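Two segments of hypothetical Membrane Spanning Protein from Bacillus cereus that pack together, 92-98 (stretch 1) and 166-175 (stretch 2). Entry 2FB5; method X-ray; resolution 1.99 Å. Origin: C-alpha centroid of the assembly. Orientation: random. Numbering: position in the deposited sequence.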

ATOM      1  N   HIS A  92       4.044  38.142  -1.604  1.00 28.49           N
ATOM      2  CA  HIS A  92       3.219  38.254  -0.402  1.00 27.51           C
ATOM      3  C   HIS A  92       3.519  37.104   0.535  1.00 27.20           C
ATOM      4  O   HIS A  92       3.283  35.940   0.180  1.00 26.79           O
ATOM      5  CB  HIS A  92       1.728  38.219  -0.740  1.00 27.55           C
ATOM      6  CG  HIS A  92       1.247  39.399  -1.527  1.00 28.41           C
ATOM      7  ND1 HIS A  92       0.013  39.430  -2.138  1.00 29.19           N
ATOM      8  CD2 HIS A  92       1.840  40.582  -1.818  1.00 29.43           C
ATOM      9  CE1 HIS A  92      -0.142  40.588  -2.759  1.00 30.02           C
ATOM     10  NE2 HIS A  92       0.954  41.306  -2.579  1.00 28.82           N
ATOM     11  N   GLY A  93       4.024  37.433   1.724  1.00 26.01           N
ATOM     12  CA  GLY A  93       4.319  36.433   2.745  1.00 25.85           C
ATOM     13  C   GLY A  93       3.101  35.582   3.043  1.00 25.16           C
ATOM     14  O   GLY A  93       1.983  36.093   3.111  1.00 24.90           O
ATOM     15  N   ALA A  94       3.315  34.276   3.180  1.00 24.28           N
ATOM     16  CA  ALA A  94       2.225  33.350   3.434  1.00 23.13           C
ATOM     17  C   ALA A  94       2.737  32.192   4.249  1.00 22.36           C
ATOM     18  O   ALA A  94       3.899  31.824   4.129  1.00 22.56           O
ATOM     19  CB  ALA A  94       1.622  32.840   2.119  1.00 22.90           C
ATOM     20  N   LEU A  95       1.850  31.607   5.052  1.00 21.88           N
ATOM     21  CA  LEU A  95       2.188  30.499   5.929  1.00 21.28           C
ATOM     22  C   LEU A  95       0.954  29.604   6.014  1.00 21.44           C
ATOM     23  O   LEU A  95      -0.024  29.967   6.671  1.00 21.75           O
ATOM     24  CB  LEU A  95       2.573  31.036   7.318  1.00 20.85           C
ATOM     25  CG  LEU A  95       3.030  30.073   8.407  1.00 21.68           C
ATOM     26  CD1 LEU A  95       4.308  29.360   8.017  1.00 21.08           C
ATOM     27  CD2 LEU A  95       3.251  30.842   9.729  1.00 21.97           C
ATOM     28  N   ILE A  96       0.990  28.463   5.323  1.00 20.97           N
ATOM     29  CA  ILE A  96      -0.178  27.585   5.209  1.00 20.70           C
ATOM     30  C   ILE A  96       0.100  26.190   5.750  1.00 20.61           C
ATOM     31  O   ILE A  96       0.877  25.428   5.167  1.00 21.04           O
ATOM     32  CB  ILE A  96      -0.677  27.455   3.738  1.00 20.53           C
ATOM     33  CG1 ILE A  96      -1.014  28.843   3.161  1.00 20.97           C
ATOM     34  CG2 ILE A  96      -1.877  26.508   3.688  1.00 20.08           C
ATOM     35  CD1 ILE A  96      -1.488  28.854   1.677  1.00 21.38           C
ATOM     36  N   VAL A  97      -0.543  25.868   6.868  1.00 21.38           N
ATOM     37  CA  VAL A  97      -0.424  24.557   7.515  1.00 21.17           C
ATOM     38  C   VAL A  97      -1.430  23.592   6.881  1.00 21.79           C
ATOM     39  O   VAL A  97      -2.630  23.880   6.851  1.00 21.27           O
ATOM     40  CB  VAL A  97      -0.750  24.657   9.021  1.00 21.80           C
ATOM     41  CG1 VAL A  97      -0.753  23.270   9.679  1.00 22.36           C
ATOM     42  CG2 VAL A  97       0.253  25.573   9.735  1.00 19.47           C
ATOM     43  N   VAL A  98      -0.959  22.456   6.371  1.00 21.57           N
ATOM     44  CA  VAL A  98      -1.889  21.421   5.959  1.00 21.68           C
ATOM     45  C   VAL A  98      -1.848  20.287   6.971  1.00 21.79           C
ATOM     46  O   VAL A  98      -0.829  19.609   7.103  1.00 21.76           O
ATOM     47  CB  VAL A  98      -1.601  20.895   4.542  1.00 22.15           C
ATOM     48  CG1 VAL A  98      -2.681  19.906   4.131  1.00 21.02           C
ATOM     49  CG2 VAL A  98      -1.507  22.065   3.565  1.00 21.50           C
ATOM     50  N   THR A 166      10.550  34.770  10.996  1.00 37.92           N
ATOM     51  CA  THR A 166       9.617  34.104  11.904  1.00 36.23           C
ATOM     52  C   THR A 166       8.619  33.182  11.184  1.00 34.27           C
ATOM     53  O   THR A 166       8.216  32.167  11.750  1.00 33.74           O
ATOM     54  CB  THR A 166       8.869  35.115  12.806  1.00 36.47           C
ATOM     55  OG1 THR A 166       8.265  36.111  11.982  1.00 38.03           O
ATOM     56  CG2 THR A 166       9.829  35.802  13.771  1.00 37.26           C
ATOM     57  N   ARG A 167       8.233  33.525   9.952  1.00 32.33           N
ATOM     58  CA  ARG A 167       7.377  32.654   9.143  1.00 30.77           C
ATOM     59  C   ARG A 167       8.017  31.288   8.944  1.00 29.77           C
ATOM     60  O   ARG A 167       7.385  30.251   9.154  1.00 29.44           O
ATOM     61  CB  ARG A 167       7.119  33.256   7.760  1.00 31.00           C
ATOM     62  CG  ARG A 167       5.745  33.792   7.562  1.00 30.97           C
ATOM     63  CD  ARG A 167       5.566  34.316   6.149  1.00 31.03           C
ATOM     64  NE  ARG A 167       4.669  35.464   6.187  1.00 32.28           N
ATOM     65  CZ  ARG A 167       5.083  36.725   6.221  1.00 32.80           C
ATOM     66  NH1 ARG A 167       6.379  37.001   6.194  1.00 34.06           N
ATOM     67  NH2 ARG A 167       4.202  37.707   6.269  1.00 33.73           N
ATOM     68  N   HIS A 168       9.277  31.299   8.522  1.00 28.50           N
ATOM     69  CA  HIS A 168       9.993  30.065   8.250  1.00 27.58           C
ATOM     70  C   HIS A 168      10.251  29.290   9.536  1.00 27.07           C
ATOM     71  O   HIS A 168      10.125  28.069   9.564  1.00 26.72           O
ATOM     72  CB  HIS A 168      11.295  30.356   7.508  1.00 27.85           C
ATOM     73  CG  HIS A 168      11.082  30.945   6.150  1.00 28.41           C
ATOM     74  ND1 HIS A 168      11.049  30.179   5.004  1.00 30.54           N
ATOM     75  CD2 HIS A 168      10.865  32.222   5.757  1.00 28.24           C
ATOM     76  CE1 HIS A 168      10.835  30.961   3.960  1.00 28.76           C
ATOM     77  NE2 HIS A 168      10.717  32.206   4.391  1.00 30.00           N
ATOM     78  N   ARG A 169      10.605  30.001  10.600  1.00 26.34           N
ATOM     79  CA  ARG A 169      10.835  29.349  11.892  1.00 26.37           C
ATOM     80  C   ARG A 169       9.569  28.729  12.487  1.00 25.58           C
ATOM     81  O   ARG A 169       9.653  27.742  13.212  1.00 25.60           O
ATOM     82  CB  ARG A 169      11.441  30.334  12.891  1.00 26.82           C
ATOM     83  CG  ARG A 169      12.837  30.817  12.534  1.00 29.37           C
ATOM     84  CD  ARG A 169      13.306  31.854  13.568  1.00 35.04           C
ATOM     85  NE  ARG A 169      13.368  31.267  14.916  1.00 40.60           N
ATOM     86  CZ  ARG A 169      13.218  31.948  16.055  1.00 42.97           C
ATOM     87  NH1 ARG A 169      12.992  33.262  16.039  1.00 44.39           N
ATOM     88  NH2 ARG A 169      13.285  31.310  17.219  1.00 43.63           N
ATOM     89  N   ALA A 170       8.407  29.315  12.195  1.00 25.04           N
ATOM     90  CA  ALA A 170       7.123  28.789  12.680  1.00 24.83           C
ATOM     91  C   ALA A 170       6.747  27.510  11.933  1.00 24.88           C
ATOM     92  O   ALA A 170       6.217  26.562  12.523  1.00 24.53           O
ATOM     93  CB  ALA A 170       6.025  29.835  12.524  1.00 24.52           C
ATOM     94  N   ALA A 171       7.014  27.505  10.628  1.00 24.33           N
ATOM     95  CA  ALA A 171       6.804  26.339   9.798  1.00 24.62           C
ATOM     96  C   ALA A 171       7.667  25.181  10.287  1.00 24.93           C
ATOM     97  O   ALA A 171       7.172  24.076  10.516  1.00 24.21           O
ATOM     98  CB  ALA A 171       7.124  26.664   8.348  1.00 24.83           C
ATOM     99  N   ILE A 172       8.962  25.445  10.439  1.00 24.98           N
ATOM    100  CA  ILE A 172       9.888  24.431  10.918  1.00 25.42           C
ATOM    101  C   ILE A 172       9.437  23.974  12.294  1.00 24.81           C
ATOM    102  O   ILE A 172       9.372  22.772  12.557  1.00 25.66           O
ATOM    103  CB  ILE A 172      11.356  24.938  10.938  1.00 25.03           C
ATOM    104  CG1 ILE A 172      11.808  25.265   9.508  1.00 25.37           C
ATOM    105  CG2 ILE A 172      12.284  23.890  11.543  1.00 25.28           C
ATOM    106  CD1 ILE A 172      13.140  26.010   9.436  1.00 26.24           C
ATOM    107  N   GLY A 173       9.077  24.935  13.140  1.00 24.57           N
ATOM    108  CA  GLY A 173       8.704  24.665  14.534  1.00 23.72           C
ATOM    109  C   GLY A 173       7.502  23.748  14.663  1.00 23.37           C
ATOM    110  O   GLY A 173       7.510  22.818  15.467  1.00 22.57           O
ATOM    111  N   LEU A 174       6.463  23.995  13.860  1.00 22.56           N
ATOM    112  CA  LEU A 174       5.291  23.130  13.884  1.00 21.92           C
ATOM    113  C   LEU A 174       5.616  21.745  13.308  1.00 22.27           C
ATOM    114  O   LEU A 174       5.129  20.717  13.810  1.00 22.04           O
ATOM    115  CB  LEU A 174       4.093  23.760  13.131  1.00 21.40           C
ATOM    116  CG  LEU A 174       2.816  22.918  13.267  1.00 20.99           C
ATOM    117  CD1 LEU A 174       2.364  22.786  14.745  1.00 21.32           C
ATOM    118  CD2 LEU A 174       1.667  23.420  12.364  1.00 21.29           C
ATOM    119  N   SER A 175       6.449  21.717  12.271  1.00 22.47           N
ATOM    120  CA  SER A 175       6.805  20.458  11.622  1.00 22.93           C
ATOM    121  C   SER A 175       7.629  19.516  12.513  1.00 23.25           C
ATOM    122  O   SER A 175       7.699  18.309  12.229  1.00 23.16           O
ATOM    123  CB  SER A 175       7.532  20.713  10.297  1.00 23.12           C
ATOM    124  OG  SER A 175       8.891  21.052  10.510  1.00 23.60           O
TER
HETATM  125  O   HOH W   1       1.703  37.239   6.021  1.00 48.58           O

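Helix 166-175 lies against strand 94-98, and the two run nearly parallel. Their N-to-C directions differ by 11°, and the axes approach to 8.9 Å. The contact buries 307 Å², both sides summed. No direct hydrogen bond crosses it. The direct contacts are packing contacts, and one water lies between the segments near the N-terminal end of both.

Thr 166, the first residue of stretch 2, does not touch the strand; its CA-to-CB bond points sideways. Thr 166 O accepts a hydrogen bond from Ala 170 N at 2.9 Å, part of the helical ladder.

Arg 167 has the largest covered area in the contact. Arg 167 CA is 6.5 Å from Leu 95 CA, the nearest CA pair across the contact. The CA-to-CB bond points toward the strand. The side chain then runs back along stretch 1 toward Gly 93. Chi1 is -107° and chi3 is -146°, both between the usual wells. Arg 167 NE lies 3.5 Å from Gly 93 C and 3.5 Å from Ala 94 N. These are packing contacts, not hydrogen bonds. Gly 93 C sits over one face of the guanidinium. The glycine matters to this fit: an ideal CB on Gly 93 would point toward the helix and fall 2.2 Å from Arg 167 CZ, which is a clash. The polar link is made through water 1. Arg 167 NH2 donates to the O of water 1 at 2.6 Å, and the O of water 1 also lies 3.1 Å from Gly 93 O, which can only accept. Arg 167 NH1 is hydrogen-bonded elsewhere in the structure.

Leu 95 packs beside the same arginine. Leu 95 CB is 4.2 Å from Arg 167 CG, so the aliphatic part of the long side chain also serves the contact. Leu 95 CD1 is 3.4 Å from Arg 167 O. Arg 167 O accepts a hydrogen bond from Ala 171 N at 3.1 Å and a weak one from Ala 170 N at 3.3 Å.

His 168 and Arg 169 make no contact with the strand. The CA-to-CB bond of His 168 points away, and Arg 169 is out of reach.

Ala 170 and Ala 171 continue the packing around Leu 95. Ala 170 CB is 4.1 Å from Leu 95 CD2, and Ala 171 CB is 3.9 Å from Leu 95 CD1. One leucine, with chi1 t and chi2 p, thus meets two successive helix residues through its two methyls. Both alanines are small, and the leucine lies close to the helix backbone here.

Ile 172 and Gly 173 are out of reach of the strand.

Leu 174 makes the last contact. Its CA-to-CB bond points toward the strand, and Leu 174 CD2 is 3.6 Å from Val 97 CG1. Both residues are buried, and the pair is apolar.

Ser 175 does not touch the strand. Ser 175 OG donates to Ile 172 O at 2.7 Å, within the helix.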